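Local coordinates for protein TetR family transcription regulator (Marinobacter aquaeolei, PDB 3PAS) that probably binds DNA at regulatory sites and controls transcription as a dimeric TetR-family regulator, at residues M155-P158 and I159-L162. Numbering follows the deposited sequence.
Sequences MFRP and IYHL
Arg-157 and Tyr-160 stack one turn apart on the proline-kinked helix 148-167, which lies in the C-terminal TetR-like domain and reaches the second subunit. This is an offset cation-pi pair: the guanidinium lies flat over the CD2 side of the phenol ring, planes 8° apart and centres 4.6 Å apart, with NH1 toward the ring's rim and CD2 of Tyr-160 over the middle of the guanidinium. Both side chains leave the helix with CG anti to the backbone N, which sends them out side by side. A salt bridge to Glu-107 on helix 100-110 holds NH1 and probably helps fix the rotation of the stacked group.

The backbone explains the kink. Pro-158 has no N-H to give the preceding turn, and Ile-159 N turns to Phe-156 O, only three residues back, at 3.1 Å and a bent 139°. Regular i to i+4 bonding resumes with His-161 N to Arg-157 O and Leu-162 N to Pro-158 O (2.9 Å).

Apolar side chains suit the inward side: Ile-159 packs on Trp-89 and Leu-92, Met-155, a selenomethionine, on Phe-182. His-161 instead hydrogen-bonds Glu-152 of the second subunit through NE2, while CG of Leu-162 rests 3.3 Å from Pro-158 O.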
HETATM    1  N   MSE B 155      -2.980   4.963  10.625  1.00 20.21           N
HETATM    2  CA  MSE B 155      -2.023   4.924  11.763  1.00 23.72           C
HETATM    3  C   MSE B 155      -0.918   3.847  11.645  1.00 24.72           C
HETATM    4  O   MSE B 155       0.165   4.032  12.184  1.00 26.00           O
HETATM    5  CB  MSE B 155      -2.748   4.808  13.098  1.00 21.82           C
HETATM    6  CG  MSE B 155      -1.891   4.801  14.399  1.00 27.76           C
HETATM    7 SE   MSE B 155      -0.615   6.222  14.625  0.75 26.19          SE
HETATM    8  CE  MSE B 155      -1.913   7.642  15.093  1.00 19.92           C
ATOM      9  N   PHE B 156      -1.155   2.746  10.955  1.00 25.93           N
ATOM     10  CA  PHE B 156      -0.105   1.704  10.835  1.00 25.10           C
ATOM     11  C   PHE B 156       0.455   1.546   9.437  1.00 24.58           C
ATOM     12  O   PHE B 156       1.679   1.550   9.216  1.00 24.29           O
ATOM     13  CB  PHE B 156      -0.658   0.411  11.404  1.00 28.40           C
ATOM     14  CG  PHE B 156      -1.052   0.552  12.836  1.00 36.68           C
ATOM     15  CD1 PHE B 156      -0.094   0.476  13.836  1.00 44.35           C
ATOM     16  CD2 PHE B 156      -2.364   0.852  13.190  1.00 48.37           C
ATOM     17  CE1 PHE B 156      -0.455   0.649  15.159  1.00 42.97           C
ATOM     18  CE2 PHE B 156      -2.722   1.011  14.515  1.00 45.14           C
ATOM     19  CZ  PHE B 156      -1.758   0.908  15.495  1.00 48.22           C
ATOM     20  N   ARG B 157      -0.433   1.500   8.455  1.00 21.63           N
ATOM     21  CA  ARG B 157       0.011   1.312   7.096  1.00 24.95           C
ATOM     22  C   ARG B 157       0.941   2.390   6.610  1.00 22.79           C
ATOM     23  O   ARG B 157       1.826   2.099   5.835  1.00 24.25           O
ATOM     24  CB  ARG B 157      -1.197   1.242   6.150  1.00 28.54           C
ATOM     25  CG  ARG B 157      -0.875   0.889   4.735  1.00 28.03           C
ATOM     26  CD  ARG B 157      -0.380  -0.534   4.717  1.00 34.06           C
ATOM     27  NE  ARG B 157      -0.221  -1.035   3.375  1.00 42.09           N
ATOM     28  CZ  ARG B 157       0.278  -2.231   3.099  1.00 46.53           C
ATOM     29  NH1 ARG B 157       0.682  -3.041   4.081  1.00 44.11           N
ATOM     30  NH2 ARG B 157       0.391  -2.603   1.842  1.00 41.99           N
ATOM     31  N   PRO B 158       0.770   3.646   7.066  1.00 19.19           N
ATOM     32  CA  PRO B 158       1.713   4.621   6.482  1.00 19.69           C
ATOM     33  C   PRO B 158       3.189   4.402   6.857  1.00 15.85           C
ATOM     34  O   PRO B 158       4.066   4.884   6.126  1.00 19.88           O
ATOM     35  CB  PRO B 158       1.205   5.985   7.001  1.00 19.70           C
ATOM     36  CG  PRO B 158      -0.268   5.732   7.256  1.00 23.67           C
ATOM     37  CD  PRO B 158      -0.334   4.296   7.772  1.00 21.07           C
ATOM     38  N   ILE B 159       3.459   3.727   7.968  1.00 19.36           N
ATOM     39  CA  ILE B 159       4.832   3.380   8.377  1.00 18.29           C
ATOM     40  C   ILE B 159       5.480   2.475   7.288  1.00 20.02           C
ATOM     41  O   ILE B 159       6.535   2.789   6.779  1.00 18.77           O
ATOM     42  CB  ILE B 159       4.918   2.707   9.752  1.00 17.27           C
ATOM     43  CG1 ILE B 159       4.293   3.632  10.830  1.00 20.01           C
ATOM     44  CG2 ILE B 159       6.433   2.369  10.092  1.00 17.35           C
ATOM     45  CD1 ILE B 159       4.167   3.055  12.220  1.00 17.07           C
ATOM     46  N   TYR B 160       4.802   1.414   6.902  1.00 22.95           N
ATOM     47  CA  TYR B 160       5.245   0.558   5.791  1.00 23.21           C
ATOM     48  C   TYR B 160       5.527   1.344   4.498  1.00 21.92           C
ATOM     49  O   TYR B 160       6.609   1.255   3.909  1.00 22.24           O
ATOM     50  CB  TYR B 160       4.173  -0.506   5.528  1.00 27.22           C
ATOM     51  CG  TYR B 160       4.563  -1.537   4.483  1.00 30.78           C
ATOM     52  CD1 TYR B 160       5.220  -2.706   4.830  1.00 34.77           C
ATOM     53  CD2 TYR B 160       4.220  -1.350   3.133  1.00 34.56           C
ATOM     54  CE1 TYR B 160       5.567  -3.669   3.840  1.00 41.15           C
ATOM     55  CE2 TYR B 160       4.543  -2.288   2.156  1.00 40.65           C
ATOM     56  CZ  TYR B 160       5.223  -3.432   2.509  1.00 41.73           C
ATOM     57  OH  TYR B 160       5.542  -4.336   1.526  1.00 56.17           O
ATOM     58  N   HIS B 161       4.579   2.168   4.093  1.00 22.73           N
ATOM     59  CA  HIS B 161       4.700   2.956   2.856  1.00 22.22           C
ATOM     60  C   HIS B 161       5.865   3.934   2.916  1.00 22.97           C
ATOM     61  O   HIS B 161       6.638   4.007   1.989  1.00 21.23           O
ATOM     62  CB  HIS B 161       3.365   3.651   2.594  1.00 26.61           C
ATOM     63  CG  HIS B 161       3.310   4.449   1.331  1.00 29.41           C
ATOM     64  ND1 HIS B 161       3.250   3.869   0.076  1.00 33.57           N
ATOM     65  CD2 HIS B 161       3.285   5.793   1.134  1.00 29.69           C
ATOM     66  CE1 HIS B 161       3.200   4.829  -0.841  1.00 41.31           C
ATOM     67  NE2 HIS B 161       3.213   6.007  -0.227  1.00 28.44           N
ATOM     68  N   LEU B 162       6.013   4.640   4.039  1.00 21.07           N
ATOM     69  CA  LEU B 162       7.083   5.631   4.199  1.00 21.69           C
ATOM     70  C   LEU B 162       8.450   4.973   4.362  1.00 20.31           C
ATOM     71  O   LEU B 162       9.457   5.489   3.834  1.00 22.06           O
ATOM     72  CB  LEU B 162       6.783   6.566   5.351  1.00 17.48           C
ATOM     73  CG  LEU B 162       5.656   7.584   5.042  1.00 19.62           C
ATOM     74  CD1 LEU B 162       5.194   8.358   6.346  1.00 18.63           C
ATOM     75  CD2 LEU B 162       6.111   8.558   4.000  1.00 18.35           C
TER